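Local coordinates for protein 5'-deoxynucleotidase (Pyrococcus horikoshii, PDB 2CQZ) that probably hydrolyses 2'-deoxyribonucleoside 5'-monophosphates to the deoxyribonucleoside and phosphate, as a metal-dependent phosphohydrolase of the HD-domain family, at residues Lys56-Glu61 / Leu159-Tyr164; Tyr109-Glu114 / Pro118-Val123; Asp130-Ala135 / Asn170-Leu175. One frame throughout, in Å; residues are numbered along the deposited sequence.

Overall arrangement
From the N terminus, the chain first reaches residues 56-61, the approach to helix 60-69, which contact 1 joins to 159-164, almost a hundred residues later. Within the long loop so closed lies contact 2, a short corner where helix 106-114 packs on the start of helix 118-140. Contact 3 opens further along that same helix, at 130-135, and closes on 170-175, at the end of the chain; its segments alternate with those of contact 1, so these two loops cross. Contacts 1 and 2 touch through Asp59 with Glu119 and Leu161 with Gln121. Helix 118-140 is common to contacts 2 and 3, and contact 3 fixes the last helix, 166-173, against its far part.

Contact 1 of 3, residues Lys56-Glu61 / Leu159-Tyr164; sequences KRIDVE and LELSKY
The backbones of Lys56 and Tyr164 come closest, CA to CA 7.9 Å, where the loop leading into helix 60-69 passes the 3-10 turn 160-164, and the space between them is bridged by side chains. Lys56 lays its aliphatic chain over the Tyr164 ring, crossing it at about a right angle. Its CB sits almost on the ring normal, 4.0 Å from the Tyr164 centroid and 8° off, a CH-pi contact. With CG anti to the backbone N (chi1 -175°) and a bend at chi2 (56°), the lysine carries CD on to the phenol end, 3.8 Å from Tyr164 OH. The opposite face of the ring takes CE of Lys163, so the phenol lies between two lysine chains. Farther out, CE of Lys56 rests against Leu161 CD1 at 4.0 Å. In the all-helical HD-domain fold this contact joins the loop before one helix to the linker between helices 152-157 and 166-173, with Leu51 of helix 33-53 touching Ile58, Leu161 and Tyr164. Deeper in, Ile58 CD1 only just reaches Leu161 CD2, at 4.5 Å. The turn carrying Leu161 and Tyr164 is held by its own bonds: Leu159 O accepts both the backbone N and OG of Ser162, the hydroxyl at 2.6 Å. On the other segment, Asp59 is the N-cap of helix 60-69, its OD1 bonded to Lys62 N.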
loop_
_atom_site.group_PDB
_atom_site.type_symbol
_atom_site.label_atom_id
_atom_site.label_comp_id
_atom_site.label_asym_id
_atom_site.label_seq_id
_atom_site.Cartn_x
_atom_site.Cartn_y
_atom_site.Cartn_z
ATOM N N LYS A 56 -26.030 31.010 18.303
ATOM C CA LYS A 56 -24.612 31.270 18.512
ATOM C C LYS A 56 -23.979 31.753 17.200
ATOM O O LYS A 56 -23.833 30.980 16.254
ATOM C CB LYS A 56 -23.917 30.005 19.018
ATOM C CG LYS A 56 -22.460 30.208 19.391
ATOM C CD LYS A 56 -22.285 31.304 20.433
ATOM C CE LYS A 56 -20.834 31.361 20.910
ATOM N NZ LYS A 56 -20.549 32.466 21.864
ATOM N N ARG A 57 -23.625 33.038 17.145
ATOM C CA ARG A 57 -23.018 33.604 15.939
ATOM C C ARG A 57 -21.528 33.290 15.873
ATOM O O ARG A 57 -20.815 33.441 16.860
ATOM C CB ARG A 57 -23.197 35.124 15.887
ATOM C CG ARG A 57 -23.092 35.739 14.471
ATOM C CD ARG A 57 -22.324 34.880 13.472
ATOM N NE ARG A 57 -21.943 35.626 12.279
ATOM C CZ ARG A 57 -21.055 36.616 12.286
ATOM N NH1 ARG A 57 -20.471 36.987 13.427
ATOM N NH2 ARG A 57 -20.697 37.196 11.144
ATOM N N ILE A 58 -21.065 32.839 14.710
ATOM C CA ILE A 58 -19.653 32.506 14.510
ATOM C C ILE A 58 -19.061 33.287 13.331
ATOM O O ILE A 58 -19.774 33.636 12.386
ATOM C CB ILE A 58 -19.471 30.988 14.206
ATOM C CG1 ILE A 58 -19.883 30.155 15.434
ATOM C CG2 ILE A 58 -18.053 30.732 13.637
ATOM C CD1 ILE A 58 -18.755 29.654 16.351
ATOM N N ASP A 59 -17.764 33.584 13.411
ATOM C CA ASP A 59 -17.053 34.244 12.318
ATOM C C ASP A 59 -16.635 33.034 11.466
ATOM O O ASP A 59 -15.535 32.486 11.622
ATOM C CB ASP A 59 -15.800 34.978 12.818
ATOM C CG ASP A 59 -15.097 35.751 11.708
ATOM O OD1 ASP A 59 -15.273 35.395 10.522
ATOM O OD2 ASP A 59 -14.362 36.712 12.011
ATOM N N VAL A 60 -17.534 32.607 10.589
ATOM C CA VAL A 60 -17.282 31.449 9.745
ATOM C C VAL A 60 -16.009 31.549 8.930
ATOM O O VAL A 60 -15.254 30.580 8.844
ATOM C CB VAL A 60 -18.458 31.190 8.797
ATOM C CG1 VAL A 60 -18.164 29.965 7.929
ATOM C CG2 VAL A 60 -19.728 30.979 9.607
ATOM N N GLU A 61 -15.759 32.708 8.334
ATOM C CA GLU A 61 -14.551 32.859 7.538
ATOM C C GLU A 61 -13.336 32.516 8.378
ATOM O O GLU A 61 -12.500 31.708 7.966
ATOM C CB GLU A 61 -14.406 34.281 7.004
ATOM C CG GLU A 61 -13.288 34.409 5.970
ATOM C CD GLU A 61 -13.131 35.820 5.451
ATOM O OE1 GLU A 61 -14.144 36.415 5.010
ATOM O OE2 GLU A 61 -11.988 36.325 5.481
ATOM N N LEU A 159 -15.256 22.291 26.892
ATOM C CA LEU A 159 -15.258 23.548 26.159
ATOM C C LEU A 159 -16.642 24.180 26.198
ATOM O O LEU A 159 -17.650 23.518 25.952
ATOM C CB LEU A 159 -14.806 23.309 24.709
ATOM C CG LEU A 159 -13.409 22.692 24.511
ATOM C CD1 LEU A 159 -13.134 22.474 23.026
ATOM C CD2 LEU A 159 -12.356 23.604 25.109
ATOM N N GLU A 160 -16.688 25.466 26.519
ATOM C CA GLU A 160 -17.958 26.177 26.602
ATOM C C GLU A 160 -18.856 25.940 25.411
ATOM O O GLU A 160 -20.022 25.577 25.563
ATOM C CB GLU A 160 -17.730 27.674 26.701
ATOM C CG GLU A 160 -17.171 28.157 28.002
ATOM C CD GLU A 160 -16.991 29.657 27.977
ATOM O OE1 GLU A 160 -15.978 30.126 27.402
ATOM O OE2 GLU A 160 -17.880 30.363 28.505
ATOM N N LEU A 161 -18.306 26.180 24.226
ATOM C CA LEU A 161 -19.044 26.032 22.979
ATOM C C LEU A 161 -19.810 24.719 22.833
ATOM O O LEU A 161 -20.845 24.692 22.168
ATOM C CB LEU A 161 -18.094 26.202 21.791
ATOM C CG LEU A 161 -18.764 26.380 20.431
ATOM C CD1 LEU A 161 -19.646 27.617 20.461
ATOM C CD2 LEU A 161 -17.706 26.509 19.355
ATOM N N SER A 162 -19.317 23.645 23.451
ATOM C CA SER A 162 -19.971 22.335 23.356
ATOM C C SER A 162 -21.410 22.371 23.866
ATOM O O SER A 162 -22.267 21.605 23.415
ATOM C CB SER A 162 -19.173 21.279 24.124
ATOM O OG SER A 162 -19.203 21.532 25.511
ATOM N N LYS A 163 -21.651 23.269 24.813
ATOM C CA LYS A 163 -22.964 23.487 25.401
ATOM C C LYS A 163 -24.053 23.523 24.312
ATOM O O LYS A 163 -25.163 23.021 24.510
ATOM C CB LYS A 163 -22.922 24.809 26.182
ATOM C CG LYS A 163 -24.140 25.702 26.000
ATOM C CD LYS A 163 -23.945 27.096 26.606
ATOM C CE LYS A 163 -25.185 27.962 26.359
ATOM N NZ LYS A 163 -25.131 29.306 27.004
ATOM N N TYR A 164 -23.728 24.112 23.160
ATOM C CA TYR A 164 -24.667 24.213 22.041
ATOM C C TYR A 164 -24.714 22.955 21.168
ATOM O O TYR A 164 -25.520 22.884 20.234
ATOM C CB TYR A 164 -24.287 25.390 21.147
ATOM C CG TYR A 164 -24.302 26.733 21.826
ATOM C CD1 TYR A 164 -25.475 27.486 21.901
ATOM C CD2 TYR A 164 -23.137 27.265 22.372
ATOM C CE1 TYR A 164 -25.483 28.748 22.501
ATOM C CE2 TYR A 164 -23.128 28.521 22.976
ATOM C CZ TYR A 164 -24.303 29.261 23.035
ATOM O OH TYR A 164 -24.285 30.522 23.599
#

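Contact 2 of 3, residues Tyr109-Glu114 / Pro118-Val123; sequences YREYQE and PEAQLV
Tyr112 and Ala120 mark the corner between two consecutive helices of the all-helical HD-domain fold, where the axes of segments 109-114 and 118-123 approach to 8.2 Å and cross at -74°. The small Ala120 allows the backbones close together, Tyr112 CA to Ala120 CA 4.7 Å, and its CB packs on Glu111 O and Tyr112 CA. From CB, the Tyr112 side chain leaves with CG anti to the backbone N (chi1 172°), which carries the ring along helix 118-140 to Val123. There CD1 lies 4.1 Å from Ala120 O, and CE1, the next atom out, meets Val123 CG1 at 3.6 Å; beyond it the ring runs on through CZ to OH. The ring as a whole makes a cation-pi contact with Arg124, and the side chain touches the metal-binding residues, about 5 Å from the bound nickel ion. An alanine here removes the ring, which would probably open a gap beside Val123 CG1 and deprive Arg124 of its cation-pi partner. The preceding residue, Glu111, brings the end of its extended chain near Glu119. Their like charges are probably eased by Lys62, which forms a salt bridge with Glu111 OE1, while Ser117 OG bonds that same oxygen and Asp59 N bonds Glu119 OE2. The two carboxylate planes stand 80° apart, with Glu111 OE1 and Glu119 OE1 separated by 4.1 Å.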
loop_
_atom_site.group_PDB
_atom_site.type_symbol
_atom_site.label_atom_id
_atom_site.label_comp_id
_atom_site.label_asym_id
_atom_site.label_seq_id
_atom_site.Cartn_x
_atom_site.Cartn_y
_atom_site.Cartn_z
ATOM N N TYR A 109 -3.031 30.624 14.018
ATOM C CA TYR A 109 -2.444 29.574 14.830
ATOM C C TYR A 109 -2.511 29.948 16.316
ATOM O O TYR A 109 -3.029 29.190 17.141
ATOM C CB TYR A 109 -0.989 29.354 14.433
ATOM C CG TYR A 109 -0.234 28.534 15.441
ATOM C CD1 TYR A 109 -0.462 27.161 15.567
ATOM C CD2 TYR A 109 0.656 29.137 16.320
ATOM C CE1 TYR A 109 0.173 26.411 16.552
ATOM C CE2 TYR A 109 1.297 28.397 17.312
ATOM C CZ TYR A 109 1.049 27.034 17.425
ATOM O OH TYR A 109 1.660 26.305 18.426
ATOM N N ARG A 110 -1.985 31.124 16.644
ATOM C CA ARG A 110 -1.962 31.612 18.020
ATOM C C ARG A 110 -3.350 31.569 18.677
ATOM O O ARG A 110 -3.502 31.030 19.769
ATOM C CB ARG A 110 -1.371 33.034 18.037
ATOM C CG ARG A 110 -1.074 33.631 19.410
ATOM C CD ARG A 110 -2.309 34.301 19.983
ATOM N NE ARG A 110 -2.933 35.203 19.015
ATOM C CZ ARG A 110 -4.154 35.721 19.144
ATOM N NH1 ARG A 110 -4.900 35.434 20.207
ATOM N NH2 ARG A 110 -4.636 36.519 18.195
ATOM N N GLU A 111 -4.364 32.114 18.011
ATOM C CA GLU A 111 -5.719 32.115 18.563
ATOM C C GLU A 111 -6.239 30.690 18.727
ATOM O O GLU A 111 -6.954 30.385 19.682
ATOM C CB GLU A 111 -6.664 32.920 17.656
ATOM C CG GLU A 111 -8.152 32.816 17.997
ATOM C CD GLU A 111 -9.014 33.725 17.126
ATOM O OE1 GLU A 111 -10.260 33.639 17.203
ATOM O OE2 GLU A 111 -8.444 34.533 16.362
ATOM N N TYR A 112 -5.871 29.814 17.799
ATOM C CA TYR A 112 -6.315 28.431 17.851
ATOM C C TYR A 112 -5.819 27.729 19.107
ATOM O O TYR A 112 -6.588 27.039 19.778
ATOM C CB TYR A 112 -5.835 27.680 16.601
ATOM C CG TYR A 112 -6.084 26.187 16.633
ATOM C CD1 TYR A 112 -7.380 25.671 16.702
ATOM C CD2 TYR A 112 -5.017 25.288 16.608
ATOM C CE1 TYR A 112 -7.604 24.293 16.750
ATOM C CE2 TYR A 112 -5.227 23.917 16.655
ATOM C CZ TYR A 112 -6.520 23.428 16.727
ATOM O OH TYR A 112 -6.724 22.076 16.796
ATOM N N GLN A 113 -4.537 27.908 19.420
ATOM C CA GLN A 113 -3.931 27.280 20.593
ATOM C C GLN A 113 -4.513 27.797 21.907
ATOM O O GLN A 113 -4.509 27.086 22.909
ATOM C CB GLN A 113 -2.415 27.499 20.598
ATOM C CG GLN A 113 -1.687 26.883 19.420
ATOM C CD GLN A 113 -1.771 25.365 19.403
ATOM O OE1 GLN A 113 -2.413 24.775 18.529
ATOM N NE2 GLN A 113 -1.120 24.724 20.372
ATOM N N GLU A 114 -5.004 29.033 21.904
ATOM C CA GLU A 114 -5.576 29.614 23.108
ATOM C C GLU A 114 -6.904 28.968 23.441
ATOM O O GLU A 114 -7.310 28.917 24.603
ATOM C CB GLU A 114 -5.765 31.116 22.937
ATOM C CG GLU A 114 -4.528 31.930 23.252
ATOM C CD GLU A 114 -4.736 33.393 22.951
ATOM O OE1 GLU A 114 -5.813 33.918 23.319
ATOM O OE2 GLU A 114 -3.829 34.013 22.353
ATOM N N PRO A 118 -14.944 31.604 20.180
ATOM C CA PRO A 118 -15.916 30.636 19.659
ATOM C C PRO A 118 -15.335 29.869 18.470
ATOM O O PRO A 118 -15.473 28.652 18.376
ATOM C CB PRO A 118 -17.090 31.517 19.244
ATOM C CG PRO A 118 -16.985 32.666 20.169
ATOM C CD PRO A 118 -15.517 32.957 20.185
ATOM N N GLU A 119 -14.678 30.591 17.564
ATOM C CA GLU A 119 -14.088 29.966 16.396
ATOM C C GLU A 119 -13.019 28.962 16.794
ATOM O O GLU A 119 -13.008 27.828 16.294
ATOM C CB GLU A 119 -13.474 31.019 15.470
ATOM C CG GLU A 119 -14.462 32.037 14.911
ATOM C CD GLU A 119 -15.045 32.928 15.990
ATOM O OE1 GLU A 119 -14.302 33.281 16.934
ATOM O OE2 GLU A 119 -16.237 33.284 15.889
ATOM N N ALA A 120 -12.122 29.378 17.690
ATOM C CA ALA A 120 -11.027 28.516 18.147
ATOM C C ALA A 120 -11.522 27.232 18.784
ATOM O O ALA A 120 -10.911 26.175 18.622
ATOM C CB ALA A 120 -10.132 29.265 19.132
ATOM N N GLN A 121 -12.627 27.317 19.514
ATOM C CA GLN A 121 -13.178 26.133 20.166
ATOM C C GLN A 121 -13.872 25.244 19.159
ATOM O O GLN A 121 -13.798 24.020 19.253
ATOM C CB GLN A 121 -14.143 26.539 21.278
ATOM C CG GLN A 121 -13.453 26.697 22.628
ATOM C CD GLN A 121 -14.352 27.298 23.690
ATOM O OE1 GLN A 121 -15.571 27.083 23.702
ATOM N NE2 GLN A 121 -13.748 28.045 24.608
ATOM N N LEU A 122 -14.534 25.867 18.190
ATOM C CA LEU A 122 -15.225 25.147 17.131
ATOM C C LEU A 122 -14.240 24.266 16.352
ATOM O O LEU A 122 -14.497 23.082 16.102
ATOM C CB LEU A 122 -15.869 26.143 16.170
ATOM C CG LEU A 122 -16.489 25.545 14.904
ATOM C CD1 LEU A 122 -17.598 24.592 15.301
ATOM C CD2 LEU A 122 -17.027 26.656 14.006
ATOM N N VAL A 123 -13.112 24.847 15.961
ATOM C CA VAL A 123 -12.128 24.091 15.206
ATOM C C VAL A 123 -11.572 22.968 16.062
ATOM O O VAL A 123 -11.340 21.862 15.573
ATOM C CB VAL A 123 -10.956 24.989 14.728
ATOM C CG1 VAL A 123 -9.942 24.152 13.965
ATOM C CG2 VAL A 123 -11.489 26.123 13.850
#

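Contact 3 of 3, residues Asp130-Ala135 / Asn170-Leu175; sequences DMILQA and NSVGRL
Ile132 and Val172 face each other through methyls set by matching torsions: CG2 of the isoleucine and CG1 of the valine each lie anti to their own backbone N, the valine with chi1 176°. The two methyls meet at 3.9 Å, Ile132 CG2 to Val172 CG1, and the side chains cross at about a right angle. Leu133 and Leu175 share another arrangement, CG beside the backbone N. Leu175 offers its extended branch CD1, and Leu133 its other branch, CD2, and these meet at 3.7 Å where the two side chains run obliquely past one another. Val172 CG1 also borders Leu133 CD2, loosely at 4.5 Å, joining the two pairs. Through this apolar packing the C-terminal helix 166-173 and the residues after it lean on helix 118-140, the helix of the HD domain that carries the metal ligand Asp127 nearer its start. The nearest CA atoms, those of Leu133 and Val172, are still 7.8 Å apart, a separation filled by the branched side chains. A second subunit adds to the same apolar patch: its Ile8 packs on Leu133, and its Ile5 on both Val172 and Leu175. On the same helix, Asp130 OD2 bonds ND1 of the nickel ligand His36, while Asp130 OD1 forms a salt bridge with Lys15 of that second subunit.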
loop_
_atom_site.group_PDB
_atom_site.type_symbol
_atom_site.label_atom_id
_atom_site.label_comp_id
_atom_site.label_asym_id
_atom_site.label_seq_id
_atom_site.Cartn_x
_atom_site.Cartn_y
_atom_site.Cartn_z
ATOM N N ASP A 130 -13.435 14.613 14.047
ATOM C CA ASP A 130 -12.889 13.890 12.910
ATOM C C ASP A 130 -12.103 12.715 13.469
ATOM O O ASP A 130 -12.234 11.581 13.002
ATOM C CB ASP A 130 -11.947 14.791 12.106
ATOM C CG ASP A 130 -11.298 14.073 10.936
ATOM O OD1 ASP A 130 -11.956 13.936 9.883
ATOM O OD2 ASP A 130 -10.132 13.643 11.073
ATOM N N MET A 131 -11.287 12.982 14.482
ATOM C CA MET A 131 -10.484 11.913 15.064
ATOM C C MET A 131 -11.320 10.772 15.648
ATOM O O MET A 131 -11.064 9.602 15.367
ATOM C CB MET A 131 -9.551 12.463 16.141
ATOM C CG MET A 131 -8.710 11.387 16.804
ATOM S SD MET A 131 -7.605 12.066 18.047
ATOM C CE MET A 131 -8.798 12.346 19.336
ATOM N N ILE A 132 -12.310 11.109 16.467
ATOM C CA ILE A 132 -13.162 10.098 17.078
ATOM C C ILE A 132 -13.850 9.288 15.977
ATOM O O ILE A 132 -13.804 8.054 15.970
ATOM C CB ILE A 132 -14.206 10.766 18.011
ATOM C CG1 ILE A 132 -13.469 11.530 19.116
ATOM C CG2 ILE A 132 -15.123 9.713 18.638
ATOM C CD1 ILE A 132 -14.337 12.489 19.889
ATOM N N LEU A 133 -14.476 9.990 15.039
ATOM C CA LEU A 133 -15.151 9.331 13.930
ATOM C C LEU A 133 -14.177 8.514 13.080
ATOM O O LEU A 133 -14.573 7.538 12.432
ATOM C CB LEU A 133 -15.861 10.363 13.067
ATOM C CG LEU A 133 -16.984 11.052 13.831
ATOM C CD1 LEU A 133 -17.645 12.116 12.973
ATOM C CD2 LEU A 133 -17.991 10.005 14.258
ATOM N N GLN A 134 -12.903 8.901 13.096
ATOM C CA GLN A 134 -11.893 8.195 12.321
ATOM C C GLN A 134 -11.529 6.922 13.053
ATOM O O GLN A 134 -11.254 5.896 12.435
ATOM C CB GLN A 134 -10.644 9.074 12.120
ATOM C CG GLN A 134 -9.636 8.536 11.088
ATOM C CD GLN A 134 -10.268 8.164 9.736
ATOM O OE1 GLN A 134 -10.912 8.985 9.083
ATOM N NE2 GLN A 134 -10.073 6.916 9.318
ATOM N N ALA A 135 -11.530 6.995 14.377
ATOM C CA ALA A 135 -11.214 5.839 15.201
ATOM C C ALA A 135 -12.365 4.841 15.050
ATOM O O ALA A 135 -12.166 3.624 15.010
ATOM C CB ALA A 135 -11.074 6.267 16.647
ATOM N N ASN A 170 -23.782 13.393 21.864
ATOM C CA ASN A 170 -24.460 12.206 22.365
ATOM C C ASN A 170 -24.587 11.164 21.262
ATOM O O ASN A 170 -24.379 9.969 21.495
ATOM C CB ASN A 170 -25.835 12.591 22.911
ATOM C CG ASN A 170 -25.752 13.165 24.319
ATOM O OD1 ASN A 170 -24.743 13.782 24.700
ATOM N ND2 ASN A 170 -26.816 12.973 25.100
ATOM N N SER A 171 -24.917 11.619 20.059
ATOM C CA SER A 171 -25.034 10.719 18.916
ATOM C C SER A 171 -23.674 10.095 18.617
ATOM O O SER A 171 -23.592 8.951 18.171
ATOM C CB SER A 171 -25.522 11.480 17.680
ATOM O OG SER A 171 -26.787 12.078 17.915
ATOM N N VAL A 172 -22.609 10.854 18.865
ATOM C CA VAL A 172 -21.251 10.383 18.624
ATOM C C VAL A 172 -20.858 9.323 19.628
ATOM O O VAL A 172 -20.355 8.264 19.256
ATOM C CB VAL A 172 -20.228 11.526 18.719
ATOM C CG1 VAL A 172 -18.825 10.980 18.566
ATOM C CG2 VAL A 172 -20.501 12.552 17.652
ATOM N N GLY A 173 -21.075 9.621 20.906
ATOM C CA GLY A 173 -20.731 8.681 21.958
ATOM C C GLY A 173 -21.556 7.418 21.842
ATOM O O GLY A 173 -21.163 6.351 22.304
ATOM N N ARG A 174 -22.707 7.549 21.203
ATOM C CA ARG A 174 -23.627 6.441 20.997
ATOM C C ARG A 174 -23.083 5.440 19.961
ATOM O O ARG A 174 -23.502 4.281 19.915
ATOM C CB ARG A 174 -24.961 7.024 20.540
ATOM C CG ARG A 174 -26.135 6.084 20.495
ATOM C CD ARG A 174 -27.394 6.898 20.229
ATOM N NE ARG A 174 -27.585 7.907 21.270
ATOM C CZ ARG A 174 -28.142 9.101 21.069
ATOM N NH1 ARG A 174 -28.567 9.450 19.856
ATOM N NH2 ARG A 174 -28.272 9.952 22.082
ATOM N N LEU A 175 -22.142 5.894 19.140
ATOM C CA LEU A 175 -21.545 5.054 18.109
ATOM C C LEU A 175 -20.571 4.027 18.671
ATOM O O LEU A 175 -20.282 3.026 18.019
ATOM C CB LEU A 175 -20.806 5.919 17.088
ATOM C CG LEU A 175 -21.613 6.740 16.085
ATOM C CD1 LEU A 175 -20.680 7.692 15.364
ATOM C CD2 LEU A 175 -22.299 5.820 15.089
#